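Local coordinates for peptidase S15/CocE/NonD (Thaumarchaeota archaeon SCGC AB-539-E09, PDB 4PF1), which acts as a serine aminopeptidase of the alpha/beta hydrolase fold, probably cleaving residues from the amino-terminal end of peptides, at residues 565-568 with 569-572; 377-380 with 381-384; 125-129 with 130-134; 271-274 with 275-278. All coordinates share one frame; numbering follows the deposited sequence.

Interaction 1: 565-568 with 569-572; sequences TFLP and GHRI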
ATOM      1  N   THR A 565       5.036 -15.596  26.667  1.00 13.58           N
ATOM      2  CA  THR A 565       6.392 -16.072  26.830  1.00 13.87           C
ATOM      3  C   THR A 565       7.335 -14.970  26.364  1.00 17.02           C
ATOM      4  O   THR A 565       7.311 -14.593  25.192  1.00 16.00           O
ATOM      5  CB  THR A 565       6.628 -17.404  26.086  1.00 22.82           C
ATOM      6  OG1 THR A 565       5.885 -18.431  26.733  1.00 24.34           O
ATOM      7  CG2 THR A 565       8.103 -17.803  26.056  1.00 19.85           C
ATOM      8  N   PHE A 566       8.136 -14.433  27.290  1.00 14.03           N
ATOM      9  CA  PHE A 566       9.193 -13.477  26.973  1.00 13.72           C
ATOM     10  C   PHE A 566      10.360 -14.316  26.453  1.00 19.32           C
ATOM     11  O   PHE A 566      11.011 -15.018  27.233  1.00 19.96           O
ATOM     12  CB  PHE A 566       9.581 -12.649  28.214  1.00 15.04           C
ATOM     13  CG  PHE A 566       8.543 -11.666  28.706  1.00 15.76           C
ATOM     14  CD1 PHE A 566       8.433 -10.401  28.135  1.00 18.14           C
ATOM     15  CD2 PHE A 566       7.723 -11.977  29.782  1.00 17.47           C
ATOM     16  CE1 PHE A 566       7.486  -9.484  28.603  1.00 18.49           C
ATOM     17  CE2 PHE A 566       6.782 -11.054  30.256  1.00 19.95           C
ATOM     18  CZ  PHE A 566       6.671  -9.813  29.664  1.00 17.65           C
ATOM     19  N   LEU A 567      10.527 -14.356  25.125  1.00 15.60           N
ATOM     20  CA  LEU A 567      11.501 -15.224  24.458  1.00 15.83           C
ATOM     21  C   LEU A 567      12.975 -14.771  24.664  1.00 19.90           C
ATOM     22  O   LEU A 567      13.211 -13.619  25.030  1.00 18.47           O
ATOM     23  CB  LEU A 567      11.175 -15.309  22.948  1.00 15.79           C
ATOM     24  CG  LEU A 567       9.918 -16.099  22.565  1.00 20.42           C
ATOM     25  CD1 LEU A 567       9.463 -15.746  21.163  1.00 20.28           C
ATOM     26  CD2 LEU A 567      10.150 -17.603  22.676  1.00 23.83           C
ATOM     27  N   PRO A 568      13.983 -15.670  24.432  1.00 17.70           N
ATOM     28  CA  PRO A 568      15.394 -15.254  24.593  1.00 18.21           C
ATOM     29  C   PRO A 568      15.762 -14.067  23.695  1.00 21.99           C
ATOM     30  O   PRO A 568      15.304 -13.987  22.551  1.00 21.45           O
ATOM     31  CB  PRO A 568      16.183 -16.511  24.207  1.00 20.46           C
ATOM     32  CG  PRO A 568      15.232 -17.635  24.404  1.00 24.64           C
ATOM     33  CD  PRO A 568      13.891 -17.091  24.035  1.00 19.55           C
ATOM     34  N   GLY A 569      16.550 -13.143  24.239  1.00 18.35           N
ATOM     35  CA  GLY A 569      16.938 -11.920  23.540  1.00 17.86           C
ATOM     36  C   GLY A 569      15.986 -10.767  23.806  1.00 20.45           C
ATOM     37  O   GLY A 569      16.327  -9.606  23.555  1.00 20.17           O
ATOM     38  N   HIS A 570      14.775 -11.077  24.318  1.00 15.75           N
ATOM     39  CA  HIS A 570      13.774 -10.067  24.674  1.00 14.68           C
ATOM     40  C   HIS A 570      14.021  -9.530  26.085  1.00 18.70           C
ATOM     41  O   HIS A 570      14.648 -10.208  26.900  1.00 19.14           O
ATOM     42  CB  HIS A 570      12.341 -10.649  24.594  1.00 14.63           C
ATOM     43  CG  HIS A 570      11.870 -10.989  23.213  1.00 17.43           C
ATOM     44  ND1 HIS A 570      10.871 -10.263  22.594  1.00 18.30           N
ATOM     45  CD2 HIS A 570      12.237 -12.007  22.400  1.00 19.32           C
ATOM     46  CE1 HIS A 570      10.673 -10.844  21.423  1.00 17.64           C
ATOM     47  NE2 HIS A 570      11.471 -11.897  21.261  1.00 18.65           N
ATOM     48  N   ARG A 571      13.518  -8.322  26.371  0.50 15.06           N
ATOM     49  CA  ARG A 571      13.608  -7.703  27.696  0.50 14.79           C
ATOM     50  C   ARG A 571      12.209  -7.471  28.254  0.50 18.23           C
ATOM     51  O   ARG A 571      11.260  -7.290  27.483  0.50 17.35           O
ATOM     52  CB  ARG A 571      14.357  -6.355  27.639  0.50 14.33           C
ATOM     53  CG  ARG A 571      15.809  -6.406  27.171  0.50 21.23           C
ATOM     54  CD  ARG A 571      16.396  -5.004  27.219  0.50 23.58           C
ATOM     55  NE  ARG A 571      17.599  -4.856  26.398  0.50 26.01           N
ATOM     56  CZ  ARG A 571      18.744  -4.340  26.837  0.50 37.41           C
ATOM     57  NH1 ARG A 571      18.865  -3.948  28.100  0.50 24.89           N
ATOM     58  NH2 ARG A 571      19.781  -4.224  26.019  0.50 22.51           N
ATOM     59  N   ILE A 572      12.081  -7.443  29.588  1.00 14.68           N
ATOM     60  CA  ILE A 572      10.814  -7.107  30.247  1.00 13.92           C
ATOM     61  C   ILE A 572      10.939  -5.640  30.641  1.00 16.69           C
ATOM     62  O   ILE A 572      11.923  -5.263  31.283  1.00 16.07           O
ATOM     63  CB  ILE A 572      10.452  -8.024  31.452  1.00 17.52           C
ATOM     64  CG1 ILE A 572      10.489  -9.521  31.057  1.00 17.89           C
ATOM     65  CG2 ILE A 572       9.074  -7.629  32.022  1.00 18.55           C
ATOM     66  CD1 ILE A 572      10.574 -10.497  32.212  1.00 26.37           C
TER
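Ile572 CG1 covers one face of the Phe566 ring, sitting over its middle, 3.6 Å from the ring centroid and only 10° off the ring normal. This is a CH-pi contact. The two side chains cross at about a right angle, CG2 nearing CZ and CD1 nearing CD2. In Phe566, CG stands anti to the carbonyl carbon (chi1 -69°), and the ring end is thereby brought nearer to Ile572. Leu482 of strand 482-486 touches both residues.

Between them the chain reverses through a type II beta turn from Leu567 to His570, closed by His570 N bonding to Leu567 O at 3.1 Å. Gly569 has phi 91°, where a side chain would collide with the carbonyl oxygen of Pro568. The imidazole of His570 folds back against Leu567: its CD2 lies 3.5 Å from Leu567 CB, and the oxygen of Leu567 meets the ring at its edge. His570 ND1 bonds to Asp509 OD1.

Apolar packing thus joins the strand ends, a backbone bond closes the turn, and the ND1 bond to Asp509 probably restrains the rotation of the buried imidazole and may polarise it.

Interaction 2: 377-380 with 381-384; sequences SYET and GANA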
ATOM      1  N   SER A 377      -6.668 -20.744  27.055  1.00 12.10           N
ATOM      2  CA  SER A 377      -5.838 -19.547  26.972  1.00 11.24           C
ATOM      3  C   SER A 377      -4.808 -19.633  25.856  1.00 14.88           C
ATOM      4  O   SER A 377      -4.085 -20.627  25.743  1.00 14.03           O
ATOM      5  CB  SER A 377      -5.141 -19.300  28.309  1.00 13.58           C
ATOM      6  OG  SER A 377      -4.176 -18.264  28.230  1.00 19.10           O
ATOM      7  N   TYR A 378      -4.734 -18.576  25.039  1.00 11.96           N
ATOM      8  CA  TYR A 378      -3.732 -18.473  23.986  1.00 11.73           C
ATOM      9  C   TYR A 378      -2.547 -17.721  24.537  1.00 16.02           C
ATOM     10  O   TYR A 378      -2.696 -16.602  25.037  1.00 15.53           O
ATOM     11  CB  TYR A 378      -4.295 -17.775  22.743  1.00 12.24           C
ATOM     12  CG  TYR A 378      -3.354 -17.766  21.554  1.00 13.53           C
ATOM     13  CD1 TYR A 378      -2.329 -16.827  21.456  1.00 15.46           C
ATOM     14  CD2 TYR A 378      -3.534 -18.648  20.492  1.00 14.24           C
ATOM     15  CE1 TYR A 378      -1.486 -16.787  20.345  1.00 15.75           C
ATOM     16  CE2 TYR A 378      -2.695 -18.621  19.377  1.00 14.81           C
ATOM     17  CZ  TYR A 378      -1.677 -17.682  19.305  1.00 20.00           C
ATOM     18  OH  TYR A 378      -0.874 -17.626  18.194  1.00 18.61           O
ATOM     19  N   GLU A 379      -1.371 -18.339  24.463  1.00 13.19           N
ATOM     20  CA  GLU A 379      -0.137 -17.752  24.959  1.00 12.70           C
ATOM     21  C   GLU A 379       0.598 -17.055  23.827  1.00 16.30           C
ATOM     22  O   GLU A 379       0.994 -17.709  22.858  1.00 15.71           O
ATOM     23  CB  GLU A 379       0.743 -18.841  25.599  1.00 14.40           C
ATOM     24  CG  GLU A 379       1.968 -18.311  26.329  1.00 21.60           C
ATOM     25  CD  GLU A 379       2.866 -19.376  26.930  1.00 37.87           C
ATOM     26  OE1 GLU A 379       2.714 -20.567  26.572  1.00 27.82           O
ATOM     27  OE2 GLU A 379       3.732 -19.016  27.757  1.00 28.66           O
ATOM     28  N   THR A 380       0.780 -15.725  23.944  1.00 12.60           N
ATOM     29  CA  THR A 380       1.513 -14.938  22.949  1.00 12.12           C
ATOM     30  C   THR A 380       3.016 -15.211  23.126  1.00 16.68           C
ATOM     31  O   THR A 380       3.434 -15.705  24.174  1.00 16.36           O
ATOM     32  CB  THR A 380       1.134 -13.442  23.014  1.00 16.29           C
ATOM     33  OG1 THR A 380       1.176 -12.980  24.366  1.00 15.13           O
ATOM     34  CG2 THR A 380      -0.241 -13.164  22.411  1.00 13.36           C
ATOM     35  N   GLY A 381       3.793 -14.983  22.073  1.00 14.14           N
ATOM     36  CA  GLY A 381       5.215 -15.306  22.059  1.00 14.71           C
ATOM     37  C   GLY A 381       5.429 -16.746  21.637  1.00 19.96           C
ATOM     38  O   GLY A 381       6.069 -17.010  20.616  1.00 19.44           O
ATOM     39  N   ALA A 382       4.847 -17.694  22.409  1.00 17.65           N
ATOM     40  CA  ALA A 382       4.893 -19.130  22.123  1.00 17.89           C
ATOM     41  C   ALA A 382       3.884 -19.506  21.021  1.00 21.00           C
ATOM     42  O   ALA A 382       4.094 -20.497  20.315  1.00 20.19           O
ATOM     43  CB  ALA A 382       4.600 -19.922  23.388  1.00 19.03           C
ATOM     44  N   ASN A 383       2.784 -18.710  20.888  1.00 16.86           N
ATOM     45  CA  ASN A 383       1.707 -18.879  19.893  1.00 16.21           C
ATOM     46  C   ASN A 383       1.042 -20.271  19.993  1.00 20.79           C
ATOM     47  O   ASN A 383       0.997 -21.021  19.014  1.00 20.64           O
ATOM     48  CB  ASN A 383       2.217 -18.601  18.469  1.00 14.02           C
ATOM     49  CG  ASN A 383       2.578 -17.159  18.238  1.00 28.85           C
ATOM     50  OD1 ASN A 383       1.731 -16.261  18.294  1.00 19.30           O
ATOM     51  ND2 ASN A 383       3.849 -16.904  17.977  1.00 23.73           N
ATOM     52  N   ALA A 384       0.516 -20.600  21.184  1.00 17.57           N
ATOM     53  CA  ALA A 384      -0.122 -21.890  21.426  1.00 17.74           C
ATOM     54  C   ALA A 384      -1.319 -21.771  22.354  1.00 20.54           C
ATOM     55  O   ALA A 384      -1.298 -20.977  23.300  1.00 19.34           O
ATOM     56  CB  ALA A 384       0.888 -22.871  22.010  1.00 18.96           C
TER
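A G1 beta bulge closes the tight connection between strands 375-379 and 384-388, the single residue Glu379 standing across from the pair Asn383 and Ala384. Glu379 N donates to Ala384 O at 2.9 Å in an almost straight bond, whereas Glu379 O receives two weak ones, from Asn383 N and Ala384 N. Gly381 takes positive phi at the bend, and Ala382 N makes a further weak bond to Thr380 O.

The side chain of Tyr378 spans the turn. Its CG is anti to the backbone N (chi1 -174°), which carries the ring beside Asn383, with CZ 3.6 Å from Asn383 CA. From there OH donates to a lone pair of Asn383 OD1 at 2.9 Å; ring and amide planes stand 62° apart. Glu344 N also bonds to the hydroxyl, and Asn383 ND2 hydrogen-bonds a glycerol, probably from the crystallisation liquor. A phenylalanine here would probably leave Asn383 OD1 and Glu344 N without their shared hydroxyl partner and let the amide turn more easily.

On the face carrying Glu379, its extended side chain brings OE1 to 3.8 Å from Ala382 CB; His386 bonds to OE1, while Arg483 forms a salt bridge and Thr565 OG1 a hydrogen bond with OE2. The hairpin forms the edge of the ten-stranded mixed sheet within this chain: Tyr378 pairs by backbone with Leu323 of strand 319-324, and Thr380 with Ser563 of strand 562-566.

Interaction 3: 125-129 with 130-134; sequences PLNTT and GTDHS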
ATOM      1  N   PRO A 125     -33.708  -0.183  42.375  1.00 29.70           N
ATOM      2  CA  PRO A 125     -33.443   1.234  42.710  1.00 29.46           C
ATOM      3  C   PRO A 125     -32.991   2.091  41.518  1.00 31.15           C
ATOM      4  O   PRO A 125     -33.152   3.312  41.560  1.00 30.44           O
ATOM      5  CB  PRO A 125     -32.340   1.152  43.777  1.00 31.45           C
ATOM      6  CG  PRO A 125     -32.360  -0.265  44.265  1.00 36.03           C
ATOM      7  CD  PRO A 125     -32.782  -1.084  43.092  1.00 31.28           C
ATOM      8  N   LEU A 126     -32.444   1.466  40.462  1.00 26.14           N
ATOM      9  CA  LEU A 126     -31.978   2.207  39.287  1.00 25.05           C
ATOM     10  C   LEU A 126     -32.899   1.990  38.064  1.00 28.96           C
ATOM     11  O   LEU A 126     -32.603   2.493  36.976  1.00 28.21           O
ATOM     12  CB  LEU A 126     -30.519   1.826  38.950  1.00 24.24           C
ATOM     13  CG  LEU A 126     -29.464   2.117  40.041  1.00 28.88           C
ATOM     14  CD1 LEU A 126     -28.102   1.610  39.628  1.00 28.29           C
ATOM     15  CD2 LEU A 126     -29.385   3.609  40.366  1.00 31.22           C
ATOM     16  N   ASN A 127     -34.036   1.280  38.257  1.00 25.70           N
ATOM     17  CA  ASN A 127     -35.000   1.010  37.188  1.00 25.09           C
ATOM     18  C   ASN A 127     -36.414   0.804  37.763  1.00 28.88           C
ATOM     19  O   ASN A 127     -36.737  -0.279  38.255  1.00 28.71           O
ATOM     20  CB  ASN A 127     -34.557  -0.202  36.341  1.00 24.59           C
ATOM     21  CG  ASN A 127     -35.467  -0.544  35.182  1.00 35.04           C
ATOM     22  OD1 ASN A 127     -36.354   0.223  34.789  1.00 24.81           O
ATOM     23  ND2 ASN A 127     -35.243  -1.706  34.589  1.00 26.18           N
ATOM     24  N   THR A 128     -37.257   1.848  37.668  1.00 25.45           N
ATOM     25  CA  THR A 128     -38.640   1.831  38.168  1.00 25.78           C
ATOM     26  C   THR A 128     -39.663   1.782  37.009  1.00 28.14           C
ATOM     27  O   THR A 128     -40.846   2.047  37.227  1.00 28.40           O
ATOM     28  CB  THR A 128     -38.892   3.062  39.069  1.00 37.47           C
ATOM     29  OG1 THR A 128     -38.555   4.253  38.350  1.00 37.69           O
ATOM     30  CG2 THR A 128     -38.115   3.001  40.381  1.00 37.51           C
ATOM     31  N   THR A 129     -39.213   1.414  35.787  1.00 23.04           N
ATOM     32  CA  THR A 129     -40.085   1.366  34.605  1.00 21.95           C
ATOM     33  C   THR A 129     -40.994   0.131  34.614  1.00 25.91           C
ATOM     34  O   THR A 129     -42.067   0.156  34.010  1.00 26.33           O
ATOM     35  CB  THR A 129     -39.261   1.429  33.306  1.00 26.03           C
ATOM     36  OG1 THR A 129     -38.517   0.219  33.145  1.00 20.69           O
ATOM     37  CG2 THR A 129     -38.334   2.646  33.252  1.00 24.71           C
ATOM     38  N   GLY A 130     -40.555  -0.932  35.287  1.00 22.13           N
ATOM     39  CA  GLY A 130     -41.291  -2.188  35.364  1.00 22.08           C
ATOM     40  C   GLY A 130     -40.715  -3.273  34.473  1.00 25.25           C
ATOM     41  O   GLY A 130     -40.966  -4.459  34.700  1.00 25.66           O
ATOM     42  N   THR A 131     -39.935  -2.874  33.450  1.00 20.38           N
ATOM     43  CA  THR A 131     -39.291  -3.801  32.509  1.00 19.21           C
ATOM     44  C   THR A 131     -37.779  -3.584  32.478  1.00 22.19           C
ATOM     45  O   THR A 131     -37.296  -2.518  32.861  1.00 21.92           O
ATOM     46  CB  THR A 131     -39.872  -3.642  31.082  1.00 26.05           C
ATOM     47  OG1 THR A 131     -39.591  -2.328  30.594  1.00 25.06           O
ATOM     48  CG2 THR A 131     -41.375  -3.946  31.006  1.00 23.17           C
ATOM     49  N   ASP A 132     -37.037  -4.600  32.019  1.00 17.86           N
ATOM     50  CA  ASP A 132     -35.587  -4.539  31.836  1.00 16.99           C
ATOM     51  C   ASP A 132     -35.191  -5.468  30.683  1.00 21.49           C
ATOM     52  O   ASP A 132     -36.075  -6.057  30.049  1.00 21.65           O
ATOM     53  CB  ASP A 132     -34.822  -4.861  33.144  1.00 18.60           C
ATOM     54  CG  ASP A 132     -35.220  -6.144  33.848  1.00 26.63           C
ATOM     55  OD1 ASP A 132     -35.260  -7.196  33.183  1.00 26.46           O
ATOM     56  OD2 ASP A 132     -35.403  -6.109  35.081  1.00 32.85           O
ATOM     57  N   HIS A 133     -33.883  -5.586  30.389  1.00 18.11           N
ATOM     58  CA  HIS A 133     -33.408  -6.428  29.286  1.00 17.61           C
ATOM     59  C   HIS A 133     -33.780  -7.902  29.477  1.00 21.67           C
ATOM     60  O   HIS A 133     -34.060  -8.570  28.488  1.00 21.82           O
ATOM     61  CB  HIS A 133     -31.897  -6.288  29.087  1.00 17.71           C
ATOM     62  CG  HIS A 133     -31.499  -5.035  28.370  1.00 20.85           C
ATOM     63  ND1 HIS A 133     -31.639  -4.913  27.000  1.00 22.38           N
ATOM     64  CD2 HIS A 133     -30.961  -3.894  28.858  1.00 22.64           C
ATOM     65  CE1 HIS A 133     -31.191  -3.706  26.700  1.00 21.70           C
ATOM     66  NE2 HIS A 133     -30.769  -3.057  27.785  1.00 22.16           N
ATOM     67  N   SER A 134     -33.819  -8.398  30.737  1.00 17.65           N
ATOM     68  CA  SER A 134     -34.168  -9.794  31.022  1.00 17.57           C
ATOM     69  C   SER A 134     -35.663 -10.082  30.784  1.00 20.74           C
ATOM     70  O   SER A 134     -35.991 -11.157  30.281  1.00 20.82           O
ATOM     71  CB  SER A 134     -33.769 -10.184  32.445  1.00 21.47           C
ATOM     72  OG  SER A 134     -34.607  -9.605  33.429  1.00 31.12           O
TER
HETATM   73  O   HOH W   1     -41.518  -0.518  31.040  1.00 16.22           O
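Thr129 and Asn127 face Gly130 and Thr131 round a compact bend just ahead of helix 133-147. With CG anti to the backbone N (chi1 -178°), Asn127 turns its amide inward, and the two ends of the amide do different work. ND2 donates to Thr131 O at 2.8 Å with an N-H...O angle of 158°, the acceptor lying close to the amide plane. OD1 takes two donors: Thr129 OG1 at 2.7 Å, within the plane of the amide carbonyl, and Thr129 N at 3.3 Å, which stands above that plane.

The hydroxyl of Thr129 passes the link onward, since its OG1 also accepts a weak bond from Thr131 N. Lys120 NZ bonds both to this hydroxyl and to Thr131 O, and Pro121 O is a second partner for Asn127 ND2. A leucine in place of Asn127 would probably deprive Thr131 O of its amide donor and Thr129 OG1 of its acceptor, freeing the bend to shift.

Gly130 takes phi 104°, where a side chain would strike the carbonyl of Thr129. Around the outside of the bend, one water donates to Thr129 O at 3.1 Å and accepts from Thr131 OG1. Thr128 turns the other way and bonds to Asp14 of the third subunit.

Beyond the bend, Asp132 OD1 accepts from Thr135 N, from Ser134 OG and, weakly, from Ser134 N. The sequence of motifs is an Asx turn at Asn127 leading into a helix N-cap at Asp132.

Interaction 4: 271-274 with 275-278; sequences QQAM and DKML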
ATOM      1  N   GLN A 271     -24.035  -0.893  42.018  1.00 20.88           N
ATOM      2  CA  GLN A 271     -25.265  -1.658  41.755  1.00 21.11           C
ATOM      3  C   GLN A 271     -25.350  -2.177  40.306  1.00 25.17           C
ATOM      4  O   GLN A 271     -26.134  -3.093  40.039  1.00 25.31           O
ATOM      5  CB  GLN A 271     -26.505  -0.800  42.051  1.00 22.69           C
ATOM      6  CG  GLN A 271     -26.842  -0.673  43.530  1.00 36.37           C
ATOM      7  CD  GLN A 271     -28.010   0.256  43.756  1.00 55.64           C
ATOM      8  OE1 GLN A 271     -29.109   0.067  43.219  1.00 51.10           O
ATOM      9  NE2 GLN A 271     -27.802   1.276  44.572  1.00 48.17           N
ATOM     10  N   GLN A 272     -24.585  -1.576  39.374  1.00 20.97           N
ATOM     11  CA  GLN A 272     -24.627  -1.949  37.956  1.00 20.64           C
ATOM     12  C   GLN A 272     -23.514  -2.927  37.536  1.00 24.73           C
ATOM     13  O   GLN A 272     -23.569  -3.448  36.416  1.00 24.43           O
ATOM     14  CB  GLN A 272     -24.580  -0.703  37.071  1.00 21.64           C
ATOM     15  CG  GLN A 272     -25.916   0.017  36.981  1.00 34.24           C
ATOM     16  CD  GLN A 272     -25.825   1.224  36.096  1.00 51.69           C
ATOM     17  OE1 GLN A 272     -26.163   1.182  34.908  1.00 48.71           O
ATOM     18  NE2 GLN A 272     -25.337   2.318  36.646  1.00 41.53           N
ATOM     19  N   ALA A 273     -22.515  -3.180  38.417  1.00 21.25           N
ATOM     20  CA  ALA A 273     -21.413  -4.110  38.117  1.00 20.58           C
ATOM     21  C   ALA A 273     -21.969  -5.513  37.844  1.00 23.40           C
ATOM     22  O   ALA A 273     -22.584  -6.122  38.722  1.00 23.24           O
ATOM     23  CB  ALA A 273     -20.418  -4.141  39.268  1.00 21.55           C
ATOM     24  N   MET A 274     -21.830  -5.973  36.590  1.00 18.84           N
ATOM     25  CA  MET A 274     -22.380  -7.240  36.106  1.00 18.55           C
ATOM     26  C   MET A 274     -21.805  -8.462  36.815  1.00 22.15           C
ATOM     27  O   MET A 274     -22.528  -9.437  36.999  1.00 21.27           O
ATOM     28  CB  MET A 274     -22.189  -7.367  34.590  1.00 20.47           C
ATOM     29  CG  MET A 274     -22.994  -6.349  33.806  1.00 24.07           C
ATOM     30  SD  MET A 274     -24.763  -6.454  34.174  1.00 29.01           S
ATOM     31  CE  MET A 274     -25.237  -7.746  33.012  1.00 25.63           C
ATOM     32  N   ASP A 275     -20.521  -8.411  37.220  1.00 18.80           N
ATOM     33  CA  ASP A 275     -19.881  -9.506  37.957  1.00 18.87           C
ATOM     34  C   ASP A 275     -20.505  -9.642  39.355  1.00 24.58           C
ATOM     35  O   ASP A 275     -20.799 -10.753  39.790  1.00 24.71           O
ATOM     36  CB  ASP A 275     -18.355  -9.286  38.057  1.00 19.72           C
ATOM     37  CG  ASP A 275     -17.944  -8.023  38.791  1.00 23.11           C
ATOM     38  OD1 ASP A 275     -18.367  -6.924  38.365  1.00 23.35           O
ATOM     39  OD2 ASP A 275     -17.201  -8.133  39.784  1.00 25.23           O
ATOM     40  N   LYS A 276     -20.749  -8.503  40.029  1.00 22.11           N
ATOM     41  CA  LYS A 276     -21.336  -8.469  41.368  1.00 22.83           C
ATOM     42  C   LYS A 276     -22.828  -8.838  41.312  1.00 28.20           C
ATOM     43  O   LYS A 276     -23.302  -9.583  42.173  1.00 28.20           O
ATOM     44  CB  LYS A 276     -21.124  -7.090  42.013  1.00 24.85           C
ATOM     45  CG  LYS A 276     -19.660  -6.809  42.356  1.00 35.68           C
ATOM     46  CD  LYS A 276     -19.417  -5.346  42.712  1.00 46.24           C
ATOM     47  CE  LYS A 276     -17.969  -5.060  43.045  1.00 58.88           C
ATOM     48  NZ  LYS A 276     -17.100  -5.063  41.834  1.00 67.71           N
ATOM     49  N   MET A 277     -23.543  -8.369  40.262  1.00 25.40           N
ATOM     50  CA  MET A 277     -24.966  -8.652  40.039  1.00 26.13           C
ATOM     51  C   MET A 277     -25.196 -10.158  39.746  1.00 29.40           C
ATOM     52  O   MET A 277     -26.008 -10.785  40.427  1.00 29.87           O
ATOM     53  CB  MET A 277     -25.516  -7.775  38.893  1.00 28.59           C
ATOM     54  CG  MET A 277     -27.035  -7.798  38.766  1.00 33.26           C
ATOM     55  SD  MET A 277     -27.644  -9.160  37.731  1.00 38.14           S
ATOM     56  CE  MET A 277     -27.383  -8.473  36.101  1.00 34.23           C
ATOM     57  N   LEU A 278     -24.480 -10.730  38.745  1.00 24.56           N
ATOM     58  CA  LEU A 278     -24.615 -12.150  38.365  1.00 24.18           C
ATOM     59  C   LEU A 278     -24.231 -13.108  39.508  1.00 27.33           C
ATOM     60  O   LEU A 278     -24.751 -14.228  39.564  1.00 26.27           O
ATOM     61  CB  LEU A 278     -23.781 -12.475  37.113  1.00 23.62           C
ATOM     62  CG  LEU A 278     -24.388 -12.053  35.771  1.00 27.95           C
ATOM     63  CD1 LEU A 278     -23.314 -11.837  34.737  1.00 27.52           C
ATOM     64  CD2 LEU A 278     -25.375 -13.082  35.268  1.00 30.44           C
TER
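Ala273, the N-cap residue, opens the contact with its CB lying 3.6 Å from Asp275 OD1 and 3.8 Å from Lys276 CD; the methyl touches the side chains of both Asp275 and Lys276. Its carbonyl begins the helical bonding: Met277 N donates to Ala273 O at 2.9 Å, in the carbonyl plane.

Met274 comes next and repeats the pattern, with Leu278 N donating to Met274 O at 2.9 Å. The side chain of Leu278 crowds the same oxygen, its CB, CG and CD1 all close by. Met274 and Met277 run alongside each other in a common direction, each chain kinked at its second and third torsions. Those kinks bring the Met277 methyl CE to 3.8 Å from Met274 SD, and the two CE atoms are equally close. Met169 of helix 162-169 touches both residues, while Tyr165 and Leu168 also pack on Met274.

At the polar edge, Asp275 OD2 forms a salt bridge with Lys304 NZ of helix 301-309 and a long one, 3.7 Å, with Lys276 NZ. The first turn therefore has two chemistries: the two methionine side chains pack against helix 162-169, while the Asp275 carboxylate, near the amino end of the helix, probably balances the charges of both lysines.

The four local contacts form two touching pairs, one in the C-terminal non-catalytic region and one in the peptidase region. Interactions 1 and 2 have centres about 14 Å apart and join directly: Thr565 N lies 3.0 Å from Thr380 O, a probable hydrogen bond, and Leu567 CD1 packs on Gly381 O. On the catalytic side, interactions 3 and 4 are about 15 Å apart between centres; Pro125 touches Gln271, and Leu126 touches Gln271 and Gln272. Between the pairs the gap is wide, with nearest atoms of interactions 2 and 4 still about 19 Å apart. A probable catalytic triad is Ser161, His328 and Asp295; helix 162-169, directly after Ser161, is touched by His133 of interaction 3 and both methionines of interaction 4.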